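Local coordinates for uncharacterized protein VP1736 (Vibrio parahaemolyticus, PDB 3LXQ) that is of unknown function but carries a sulfatase-family domain of the alkaline phosphatase-like superfamily, at residues N250-Y256 with H268-A274; V89-S95 with F300-H306; L389-L394 with M406-F410. All coordinates share one frame; numbering follows the deposited sequence.

Interaction 1 of 3, residues N250-Y256 with H268-A274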
loop_
_atom_site.group_PDB
_atom_site.type_symbol
_atom_site.label_atom_id
_atom_site.label_comp_id
_atom_site.label_asym_id
_atom_site.label_seq_id
_atom_site.Cartn_x
_atom_site.Cartn_y
_atom_site.Cartn_z
ATOM N N ASN A 250 1.687 -6.737 15.622
ATOM C CA ASN A 250 2.893 -7.336 15.066
ATOM C C ASN A 250 4.113 -6.403 15.106
ATOM O O ASN A 250 4.571 -5.904 14.068
ATOM C CB ASN A 250 2.610 -7.846 13.649
ATOM C CG ASN A 250 3.751 -8.643 13.081
ATOM O OD1 ASN A 250 4.575 -9.177 13.817
ATOM N ND2 ASN A 250 3.820 -8.715 11.761
ATOM N N HIS A 251 4.612 -6.166 16.323
ATOM C CA HIS A 251 5.843 -5.426 16.602
ATOM C C HIS A 251 6.496 -6.091 17.797
ATOM O O HIS A 251 5.797 -6.502 18.734
ATOM C CB HIS A 251 5.553 -4.007 17.082
ATOM C CG HIS A 251 5.309 -3.006 16.001
ATOM N ND1 HIS A 251 4.040 -2.600 15.648
ATOM C CD2 HIS A 251 6.166 -2.290 15.237
ATOM C CE1 HIS A 251 4.126 -1.692 14.689
ATOM N NE2 HIS A 251 5.405 -1.488 14.420
ATOM N N SER A 252 7.823 -6.169 17.785
ATOM C CA SER A 252 8.584 -6.625 18.950
ATOM C C SER A 252 8.219 -5.710 20.116
ATOM O O SER A 252 8.143 -4.485 19.937
ATOM C CB SER A 252 10.089 -6.554 18.672
ATOM O OG SER A 252 10.838 -6.880 19.832
ATOM N N PRO A 253 8.009 -6.282 21.314
ATOM C CA PRO A 253 8.276 -7.666 21.742
ATOM C C PRO A 253 7.156 -8.693 21.513
ATOM O O PRO A 253 7.269 -9.813 22.001
ATOM C CB PRO A 253 8.526 -7.502 23.234
ATOM C CG PRO A 253 7.596 -6.384 23.620
ATOM C CD PRO A 253 7.491 -5.463 22.427
ATOM N N TYR A 254 6.102 -8.315 20.780
ATOM C CA TYR A 254 5.040 -9.242 20.308
ATOM C C TYR A 254 4.010 -9.630 21.381
ATOM O O TYR A 254 3.671 -10.809 21.552
ATOM C CB TYR A 254 5.620 -10.488 19.608
ATOM C CG TYR A 254 6.635 -10.164 18.538
ATOM C CD1 TYR A 254 6.246 -9.574 17.336
ATOM C CD2 TYR A 254 7.990 -10.444 18.730
ATOM C CE1 TYR A 254 7.176 -9.269 16.358
ATOM C CE2 TYR A 254 8.927 -10.136 17.756
ATOM C CZ TYR A 254 8.508 -9.548 16.572
ATOM O OH TYR A 254 9.429 -9.241 15.597
ATOM N N GLU A 255 3.516 -8.622 22.093
ATOM C CA GLU A 255 2.489 -8.814 23.115
ATOM C C GLU A 255 1.153 -8.980 22.419
ATOM O O GLU A 255 0.823 -8.189 21.527
ATOM C CB GLU A 255 2.410 -7.601 24.053
ATOM C CG GLU A 255 3.697 -7.219 24.780
ATOM C CD GLU A 255 3.690 -5.762 25.232
ATOM O OE1 GLU A 255 3.399 -5.496 26.422
ATOM O OE2 GLU A 255 3.966 -4.874 24.403
ATOM N N TYR A 256 0.400 -10.006 22.830
ATOM C CA TYR A 256 -0.960 -10.272 22.361
ATOM C C TYR A 256 -1.653 -11.234 23.355
ATOM O O TYR A 256 -0.971 -12.019 24.034
ATOM C CB TYR A 256 -0.966 -10.865 20.930
ATOM C CG TYR A 256 -0.390 -12.253 20.863
ATOM C CD1 TYR A 256 -1.217 -13.373 20.971
ATOM C CD2 TYR A 256 0.989 -12.455 20.732
ATOM C CE1 TYR A 256 -0.699 -14.661 20.943
ATOM C CE2 TYR A 256 1.523 -13.745 20.697
ATOM C CZ TYR A 256 0.665 -14.845 20.805
ATOM O OH TYR A 256 1.167 -16.131 20.790
ATOM N N HIS A 268 5.225 -17.922 23.510
ATOM C CA HIS A 268 4.029 -17.108 23.243
ATOM C C HIS A 268 4.318 -15.821 22.449
ATOM O O HIS A 268 3.559 -15.467 21.550
ATOM C CB HIS A 268 3.294 -16.772 24.545
ATOM C CG HIS A 268 2.132 -15.840 24.366
ATOM N ND1 HIS A 268 2.230 -14.481 24.571
ATOM C CD2 HIS A 268 0.847 -16.070 24.003
ATOM C CE1 HIS A 268 1.058 -13.915 24.340
ATOM N NE2 HIS A 268 0.200 -14.858 24.003
HETATM N N MSE A 269 5.405 -15.131 22.787
HETATM C CA MSE A 269 5.720 -13.837 22.184
HETATM C C MSE A 269 6.747 -13.986 21.069
HETATM O O MSE A 269 7.948 -13.814 21.295
HETATM C CB MSE A 269 6.212 -12.843 23.248
HETATM C CG MSE A 269 5.116 -12.308 24.160
HETATM SE SE MSE A 269 5.725 -11.086 25.561
HETATM C CE MSE A 269 4.028 -10.898 26.524
ATOM N N THR A 270 6.263 -14.325 19.872
ATOM C CA THR A 270 7.089 -14.396 18.657
ATOM C C THR A 270 6.418 -13.644 17.512
ATOM O O THR A 270 5.226 -13.315 17.587
ATOM C CB THR A 270 7.322 -15.846 18.157
ATOM O OG1 THR A 270 6.116 -16.343 17.564
ATOM C CG2 THR A 270 7.794 -16.779 19.288
ATOM N N ARG A 271 7.181 -13.396 16.449
ATOM C CA ARG A 271 6.639 -12.773 15.250
ATOM C C ARG A 271 5.579 -13.659 14.606
ATOM O O ARG A 271 4.471 -13.195 14.335
ATOM C CB ARG A 271 7.739 -12.413 14.239
ATOM C CG ARG A 271 7.193 -11.607 13.066
ATOM C CD ARG A 271 8.272 -10.965 12.218
ATOM N NE ARG A 271 8.801 -9.711 12.751
ATOM C CZ ARG A 271 8.179 -8.530 12.712
ATOM N NH1 ARG A 271 6.957 -8.418 12.218
ATOM N NH2 ARG A 271 8.770 -7.455 13.206
ATOM N N ASN A 272 5.911 -14.930 14.388
ATOM C CA ASN A 272 4.966 -15.864 13.765
ATOM C C ASN A 272 3.617 -15.845 14.460
ATOM O O ASN A 272 2.579 -15.704 13.808
ATOM C CB ASN A 272 5.519 -17.290 13.726
ATOM C CG ASN A 272 6.732 -17.443 12.807
ATOM O OD1 ASN A 272 7.526 -18.376 12.972
ATOM N ND2 ASN A 272 6.882 -16.541 11.847
ATOM N N ASN A 273 3.641 -15.957 15.787
ATOM C CA ASN A 273 2.416 -15.990 16.591
ATOM C C ASN A 273 1.644 -14.673 16.561
ATOM O O ASN A 273 0.413 -14.676 16.494
ATOM C CB ASN A 273 2.726 -16.394 18.038
ATOM C CG ASN A 273 3.154 -17.845 18.169
ATOM O OD1 ASN A 273 2.707 -18.711 17.420
ATOM N ND2 ASN A 273 4.013 -18.119 19.142
ATOM N N ALA A 274 2.370 -13.553 16.608
ATOM C CA ALA A 274 1.753 -12.226 16.470
ATOM C C ALA A 274 1.039 -12.063 15.122
ATOM O O ALA A 274 -0.066 -11.500 15.064
ATOM C CB ALA A 274 2.776 -11.131 16.679
HETATM O O HOH W 1 6.750 -5.065 12.867
#

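Interaction 2 of 3, residues V89-S95 with F300-H306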
loop_
_atom_site.group_PDB
_atom_site.type_symbol
_atom_site.label_atom_id
_atom_site.label_comp_id
_atom_site.label_asym_id
_atom_site.label_seq_id
_atom_site.Cartn_x
_atom_site.Cartn_y
_atom_site.Cartn_z
ATOM N N VAL A 89 -12.606 1.183 2.797
ATOM C CA VAL A 89 -11.921 0.780 4.019
ATOM C C VAL A 89 -10.605 0.117 3.628
ATOM O O VAL A 89 -10.595 -0.899 2.917
ATOM C CB VAL A 89 -12.807 -0.151 4.891
ATOM C CG1 VAL A 89 -12.003 -0.824 5.980
ATOM C CG2 VAL A 89 -13.972 0.634 5.500
ATOM N N ILE A 90 -9.505 0.730 4.063
ATOM C CA ILE A 90 -8.178 0.163 3.880
ATOM C C ILE A 90 -7.686 -0.442 5.204
ATOM O O ILE A 90 -7.550 0.258 6.199
ATOM C CB ILE A 90 -7.165 1.234 3.377
ATOM C CG1 ILE A 90 -7.574 1.753 1.989
ATOM C CG2 ILE A 90 -5.732 0.658 3.348
ATOM C CD1 ILE A 90 -6.751 2.978 1.504
ATOM N N LEU A 91 -7.423 -1.745 5.206
ATOM C CA LEU A 91 -6.999 -2.443 6.413
ATOM C C LEU A 91 -5.533 -2.770 6.217
ATOM O O LEU A 91 -5.192 -3.837 5.703
ATOM C CB LEU A 91 -7.823 -3.716 6.643
ATOM C CG LEU A 91 -9.344 -3.551 6.686
ATOM C CD1 LEU A 91 -10.060 -4.917 6.716
ATOM C CD2 LEU A 91 -9.767 -2.692 7.868
ATOM N N LEU A 92 -4.683 -1.828 6.613
ATOM C CA LEU A 92 -3.238 -1.920 6.405
ATOM C C LEU A 92 -2.595 -2.845 7.439
ATOM O O LEU A 92 -2.798 -2.699 8.653
ATOM C CB LEU A 92 -2.594 -0.520 6.382
ATOM C CG LEU A 92 -1.097 -0.384 6.023
ATOM C CD1 LEU A 92 -0.781 -0.883 4.642
ATOM C CD2 LEU A 92 -0.613 1.058 6.173
ATOM N N GLN A 93 -1.842 -3.813 6.950
ATOM C CA GLN A 93 -1.352 -4.891 7.788
ATOM C C GLN A 93 0.126 -4.700 8.065
ATOM O O GLN A 93 0.969 -4.891 7.174
ATOM C CB GLN A 93 -1.613 -6.247 7.128
ATOM C CG GLN A 93 -3.054 -6.472 6.726
ATOM C CD GLN A 93 -3.984 -6.537 7.926
ATOM O OE1 GLN A 93 -3.681 -7.205 8.909
ATOM N NE2 GLN A 93 -5.110 -5.828 7.857
ATOM N N GLU A 94 0.431 -4.296 9.301
ATOM C CA GLU A 94 1.807 -4.122 9.749
ATOM C C GLU A 94 2.656 -5.361 9.506
ATOM O O GLU A 94 2.381 -6.430 10.053
ATOM C CB GLU A 94 1.858 -3.764 11.241
ATOM C CG GLU A 94 3.289 -3.733 11.837
ATOM C CD GLU A 94 4.170 -2.719 11.138
ATOM O OE1 GLU A 94 5.273 -3.077 10.674
ATOM O OE2 GLU A 94 3.739 -1.551 11.033
ATOM N N SER A 95 3.703 -5.187 8.698
ATOM C CA SER A 95 4.737 -6.208 8.458
ATOM C C SER A 95 4.238 -7.553 7.926
ATOM O O SER A 95 4.954 -8.550 8.001
ATOM C CB SER A 95 5.602 -6.411 9.704
ATOM O OG SER A 95 6.321 -5.234 9.993
ATOM N N PHE A 300 -13.384 -3.145 0.706
ATOM C CA PHE A 300 -12.337 -3.376 1.683
ATOM C C PHE A 300 -11.080 -3.833 0.965
ATOM O O PHE A 300 -11.156 -4.581 -0.014
ATOM C CB PHE A 300 -12.766 -4.453 2.687
ATOM C CG PHE A 300 -14.017 -4.112 3.459
ATOM C CD1 PHE A 300 -15.279 -4.386 2.929
ATOM C CD2 PHE A 300 -13.936 -3.534 4.719
ATOM C CE1 PHE A 300 -16.441 -4.077 3.639
ATOM C CE2 PHE A 300 -15.104 -3.213 5.448
ATOM C CZ PHE A 300 -16.350 -3.487 4.903
ATOM N N ILE A 301 -9.924 -3.371 1.440
ATOM C CA ILE A 301 -8.664 -3.905 0.958
ATOM C C ILE A 301 -7.818 -4.392 2.138
ATOM O O ILE A 301 -7.634 -3.685 3.094
ATOM C CB ILE A 301 -7.913 -2.928 -0.037
ATOM C CG1 ILE A 301 -6.655 -3.577 -0.606
ATOM C CG2 ILE A 301 -7.573 -1.573 0.604
ATOM C CD1 ILE A 301 -6.058 -2.794 -1.761
ATOM N N VAL A 302 -7.355 -5.630 2.076
ATOM C CA VAL A 302 -6.399 -6.136 3.060
ATOM C C VAL A 302 -5.054 -6.095 2.356
ATOM O O VAL A 302 -4.844 -6.808 1.382
ATOM C CB VAL A 302 -6.671 -7.593 3.485
ATOM C CG1 VAL A 302 -5.610 -8.066 4.493
ATOM C CG2 VAL A 302 -8.088 -7.763 4.054
ATOM N N ILE A 303 -4.149 -5.259 2.850
ATOM C CA ILE A 303 -2.836 -5.115 2.229
ATOM C C ILE A 303 -1.771 -4.793 3.290
ATOM O O ILE A 303 -2.040 -4.055 4.239
ATOM C CB ILE A 303 -2.862 -4.066 1.065
ATOM C CG1 ILE A 303 -1.615 -4.200 0.177
ATOM C CG2 ILE A 303 -3.073 -2.641 1.591
ATOM C CD1 ILE A 303 -1.660 -3.399 -1.113
ATOM N N ALA A 304 -0.580 -5.367 3.141
ATOM C CA ALA A 304 0.521 -5.049 4.055
ATOM C C ALA A 304 1.140 -3.686 3.730
ATOM O O ALA A 304 0.937 -3.125 2.632
ATOM C CB ALA A 304 1.586 -6.145 4.031
ATOM N N ASP A 305 1.861 -3.135 4.701
ATOM C CA ASP A 305 2.646 -1.924 4.470
ATOM C C ASP A 305 4.031 -2.272 3.922
ATOM O O ASP A 305 4.651 -1.453 3.246
ATOM C CB ASP A 305 2.728 -1.054 5.736
ATOM C CG ASP A 305 3.341 -1.782 6.924
ATOM O OD1 ASP A 305 3.525 -3.020 6.882
ATOM O OD2 ASP A 305 3.655 -1.093 7.913
ATOM N N HIS A 306 4.484 -3.495 4.212
ATOM C CA HIS A 306 5.777 -4.043 3.767
ATOM C C HIS A 306 5.947 -5.444 4.376
ATOM O O HIS A 306 5.180 -5.846 5.243
ATOM C CB HIS A 306 6.948 -3.160 4.216
ATOM C CG HIS A 306 6.925 -2.835 5.679
ATOM N ND1 HIS A 306 7.493 -3.650 6.637
ATOM C CD2 HIS A 306 6.380 -1.796 6.350
ATOM C CE1 HIS A 306 7.312 -3.118 7.831
ATOM N NE2 HIS A 306 6.640 -1.991 7.685
#

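Interaction 3 of 3, residues L389-L394 with M406-F410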
loop_
_atom_site.group_PDB
_atom_site.type_symbol
_atom_site.label_atom_id
_atom_site.label_comp_id
_atom_site.label_asym_id
_atom_site.label_seq_id
_atom_site.Cartn_x
_atom_site.Cartn_y
_atom_site.Cartn_z
ATOM N N LEU A 389 11.087 -4.399 -11.448
ATOM C CA LEU A 389 10.729 -5.753 -11.834
ATOM C C LEU A 389 9.646 -5.737 -12.916
ATOM O O LEU A 389 8.611 -5.067 -12.768
ATOM C CB LEU A 389 10.248 -6.550 -10.611
ATOM C CG LEU A 389 9.820 -8.017 -10.828
ATOM C CD1 LEU A 389 11.021 -8.950 -11.097
ATOM C CD2 LEU A 389 8.973 -8.547 -9.669
ATOM N N THR A 390 9.913 -6.443 -14.013
ATOM C CA THR A 390 8.909 -6.716 -15.047
ATOM C C THR A 390 8.897 -8.222 -15.338
ATOM O O THR A 390 9.692 -8.971 -14.778
ATOM C CB THR A 390 9.198 -5.942 -16.366
ATOM O OG1 THR A 390 10.203 -6.636 -17.106
ATOM C CG2 THR A 390 9.676 -4.515 -16.089
ATOM N N ARG A 391 8.006 -8.668 -16.215
ATOM C CA ARG A 391 7.897 -10.097 -16.505
ATOM C C ARG A 391 9.138 -10.651 -17.205
ATOM O O ARG A 391 9.368 -11.860 -17.207
ATOM C CB ARG A 391 6.648 -10.375 -17.335
ATOM C CG ARG A 391 5.368 -10.441 -16.528
ATOM C CD ARG A 391 5.332 -11.674 -15.635
ATOM N NE ARG A 391 4.133 -11.698 -14.802
ATOM C CZ ARG A 391 3.836 -12.659 -13.927
ATOM N NH1 ARG A 391 2.712 -12.589 -13.227
ATOM N NH2 ARG A 391 4.653 -13.695 -13.752
ATOM N N ASP A 392 9.946 -9.751 -17.763
ATOM C CA ASP A 392 11.049 -10.123 -18.648
ATOM C C ASP A 392 12.431 -9.854 -18.076
ATOM O O ASP A 392 13.414 -10.481 -18.477
ATOM C CB ASP A 392 10.884 -9.409 -19.989
ATOM C CG ASP A 392 9.599 -9.788 -20.674
ATOM O OD1 ASP A 392 9.519 -10.911 -21.212
ATOM O OD2 ASP A 392 8.657 -8.973 -20.650
ATOM N N ASN A 393 12.490 -8.932 -17.123
ATOM C CA ASN A 393 13.752 -8.436 -16.608
ATOM C C ASN A 393 13.600 -7.840 -15.212
ATOM O O ASN A 393 12.491 -7.509 -14.763
ATOM C CB ASN A 393 14.324 -7.388 -17.575
ATOM C CG ASN A 393 13.249 -6.443 -18.104
ATOM O OD1 ASN A 393 12.596 -5.746 -17.334
ATOM N ND2 ASN A 393 13.053 -6.435 -19.419
ATOM N N LEU A 394 14.730 -7.718 -14.528
ATOM C CA LEU A 394 14.812 -6.969 -13.292
ATOM C C LEU A 394 16.052 -6.096 -13.341
ATOM O O LEU A 394 17.169 -6.597 -13.538
ATOM C CB LEU A 394 14.873 -7.913 -12.084
ATOM C CG LEU A 394 15.352 -7.357 -10.738
ATOM C CD1 LEU A 394 14.325 -6.438 -10.088
ATOM C CD2 LEU A 394 15.696 -8.525 -9.820
HETATM N N MSE A 406 19.125 -8.301 -14.524
HETATM C CA MSE A 406 18.839 -9.698 -14.180
HETATM C C MSE A 406 17.528 -10.235 -14.751
HETATM O O MSE A 406 16.646 -9.475 -15.148
HETATM C CB MSE A 406 18.832 -9.881 -12.656
HETATM C CG MSE A 406 20.205 -9.795 -11.995
HETATM SE SE MSE A 406 20.145 -9.246 -10.111
HETATM C CE MSE A 406 19.214 -7.544 -10.293
ATOM N N GLU A 407 17.432 -11.561 -14.801
ATOM C CA GLU A 407 16.185 -12.258 -15.083
ATOM C C GLU A 407 15.710 -12.840 -13.761
ATOM O O GLU A 407 16.486 -13.474 -13.042
ATOM C CB GLU A 407 16.397 -13.376 -16.110
ATOM N N TYR A 408 14.442 -12.614 -13.434
ATOM C CA TYR A 408 13.899 -13.076 -12.167
ATOM C C TYR A 408 13.075 -14.350 -12.322
ATOM O O TYR A 408 12.162 -14.421 -13.141
ATOM C CB TYR A 408 13.086 -11.968 -11.501
ATOM C CG TYR A 408 12.610 -12.286 -10.106
ATOM C CD1 TYR A 408 13.480 -12.241 -9.017
ATOM C CD2 TYR A 408 11.279 -12.616 -9.871
ATOM C CE1 TYR A 408 13.035 -12.529 -7.737
ATOM C CE2 TYR A 408 10.825 -12.901 -8.598
ATOM C CZ TYR A 408 11.703 -12.858 -7.536
ATOM O OH TYR A 408 11.229 -13.138 -6.281
ATOM N N ASP A 409 13.434 -15.361 -11.538
ATOM C CA ASP A 409 12.715 -16.623 -11.515
ATOM C C ASP A 409 11.641 -16.513 -10.450
ATOM O O ASP A 409 11.939 -16.464 -9.262
ATOM C CB ASP A 409 13.674 -17.780 -11.207
ATOM C CG ASP A 409 13.067 -19.142 -11.488
ATOM O OD1 ASP A 409 11.838 -19.244 -11.702
ATOM O OD2 ASP A 409 13.835 -20.126 -11.491
ATOM N N PHE A 410 10.390 -16.466 -10.892
ATOM C CA PHE A 410 9.259 -16.197 -10.009
ATOM C C PHE A 410 8.893 -17.352 -9.085
ATOM O O PHE A 410 8.457 -17.119 -7.960
ATOM C CB PHE A 410 8.041 -15.758 -10.816
ATOM C CG PHE A 410 8.145 -14.355 -11.353
ATOM C CD1 PHE A 410 8.859 -14.091 -12.523
ATOM C CD2 PHE A 410 7.531 -13.299 -10.690
ATOM C CE1 PHE A 410 8.956 -12.791 -13.026
ATOM C CE2 PHE A 410 7.622 -11.991 -11.186
ATOM C CZ PHE A 410 8.331 -11.738 -12.353
#

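Interaction 1 of 3, residues N250-Y256 with H268-A274
The ring of Tyr-254 lies flat against the start of helix 271-289, with Thr-270 C and Arg-271 N over one face and Ser-252 CA of its own loop over the other. This is the tight part of the contact. Ala-274 CB closes in on Tyr-254 CD1 at 3.9 Å, while Arg-271 CB makes an off-centre CH-pi contact, 4.2 Å from the centroid of the Tyr-254 ring. Beyond CG the arginine bends at chi3 (-81°), which brings its guanidinium round to the phenol end of the tyrosine, its plane turned 82° from the ring. Tyr-254 OH and Arg-271 NE are 3.0 Å apart there. Water 1 ties the loop to the same guanidinium, donating to Asn-250 O (2.6 Å) and accepting from Arg-271 NH2 (3.1 Å). Asn-250 turns its amide ND2 to the backbone O of Glu-94.

Farther along, Tyr-256 forms an offset stack with His-268, planes at 22°, but the two residues are modelled too close in places and the details are doubtful. Tyr-256 OH donates to His-268 O, whose position is less sure. Thr-270 is the N-cap, its OG1 accepting from Asn-273 N; Asn-273 OD1 in turn receives Tyr-264 N and Asp-265 N.

The solvent side is looser. Met-269, built as selenomethionine, stretches out over the loop and meets Glu-255 only lightly, its CE 4.1 Å from Glu-255 CG, while Glu-255 OE2 takes a bond from Ser-215 N. Pro-253, after a cis peptide, is exposed beside it.

The one clear direct hydrogen bond across this contact is that of Tyr-256 OH. Ring faces and a bridging water do most of the joining, and Tyr-254 O is a buried carbonyl with no partner in the model, probably at some energetic cost.

Interaction 2 of 3, residues V89-S95 with F300-H306
Ile-90 CG1 meets Ile-301 CG2 at 3.6 Å in the apolar centre, touching the branch of Ile-301 that lies between that residue's own N and carbonyl carbon. Leu-92 and Ile-303 share this face. On the other, Leu-91 and Val-302 are covered by Leu-282 and Phe-286 of helix 271-289, respectively. Val-89 and Phe-300 continue that face side by side, with Val-89 CG1 3.6 Å from Phe-300 CD2, and Phe-300 also meets Trp-295.

The two strands run parallel, their axes 24° apart, and exchange backbone bonds in strict alternation. Leu-91 N donates to Ile-301 O (2.9 Å), whereas the return bond from Ile-303 N to Leu-91 O is weak at 3.4 Å. That carbonyl has another donor: Gln-93, bent back at chi2 (-65°), brings NE2 to 2.9 Å from Leu-91 O, coming from above the carbonyl plane. NE2 thus has two partners, Leu-91 O and Tyr-224 OH.

Past the strand ends the chemistry turns polar. Asp-305 keeps its CB against Leu-92 CD1 (3.7 Å), while OD1 receives Ser-95 N on its syn side at 2.8 Å, extending the strand pairing through a side chain. Its carboxylate stands nearly perpendicular to that of Glu-94 (85°), with Asp-305 OD2 3.2 Å from Glu-94 OE2. The two oxygens do not bond to each other; both reach Ser-133 OG, which also bonds His-306 NE2.

Neighbouring parallel strands of a central sheet, with acidic and histidine side chains gathered just beyond their C-terminal ends, fit the alkaline phosphatase-like fold. In that superfamily the metal-binding pocket lies at the C-terminal ends of these strands. The cluster around Ser-133 is consistent with such a site, an inference from the family, since no metal is among the atoms here.

Interaction 3 of 3, residues L389-L394 with M406-F410
Leu-394 and Met-406 form an antiparallel hydrogen-bonded pair, Leu-394 N reaching Met-406 O at 2.7 Å and Met-406 N returning to Leu-394 O at 2.8 Å, the latter within the carbonyl plane. Their side chains lie alongside each other and point the same way. Met-406, modelled as selenomethionine, folds at chi3 (-57°), which turns its terminal CE back to 3.7 Å from Leu-394 CD2.

Leu-389 splits its two methyls between two aromatic residues. CD1 rests against Tyr-408 at its root, 3.7 Å from Tyr-408 CB, and CD2 comes to 4.0 Å from Phe-410 CE2, the leucine and the phenylalanine arriving from opposite directions.

Phe-410 is met on both faces and at its edge. Over one face lies the guanidinium of Arg-391 in a cation-pi interaction, CZ 4.9 Å from the centroid of the Phe-410 ring and only 15° off its normal, and the phenylalanine in turn covers a face of the guanidinium. Tyr-408 CD2 sits over the centre of the opposite face, and Thr-390 O approaches in plane at the edge, 3.9 Å from Phe-410 CZ. A salt bridge from Arg-391 NE to Glu-376 OE1 helps to set the guanidinium in this position.

The bend that carries Arg-391 round is an ST turn: Thr-390 OG1 accepts from Asp-392 N (3.2 Å) and donates to Asn-393 OD1, while Thr-390 N bonds to Asn-393 O and closes the hairpin connection.

The contact lies at the five-stranded antiparallel sheet, between strands 385-390, 394-398 and 402-409 and the loops that leave them. Leu-389 meets Tyr-127, and Phe-410 Gln-125, on strand 121-127 of the large mixed sheet; Asn-393 rests on Val-424 and Arg-427 of helix 422-441, and strand 414-417 flanks Tyr-408 through Met-415.

Interactions 1 and 2 are neighbours, their centres about 18 Å apart and in touch where Asn-250 and Arg-271 pack on Ser-95. Interaction 1 is also nested within the loop that interaction 2 closes: its helix 271-289 leads into strand 298-304 and covers one face of that strand pair. Both belong to the sulfatase-like part of the chain, interaction 2 in the middle of the mixed sheet and interaction 1 farther out. Interaction 3 follows later in the chain, in the separate antiparallel sheet, with centres about 26 Å from interaction 2 and 34 Å from interaction 1. The protein thus joins a central mixed sheet, parallel around interaction 2, to a smaller antiparallel sheet toward the C-terminus.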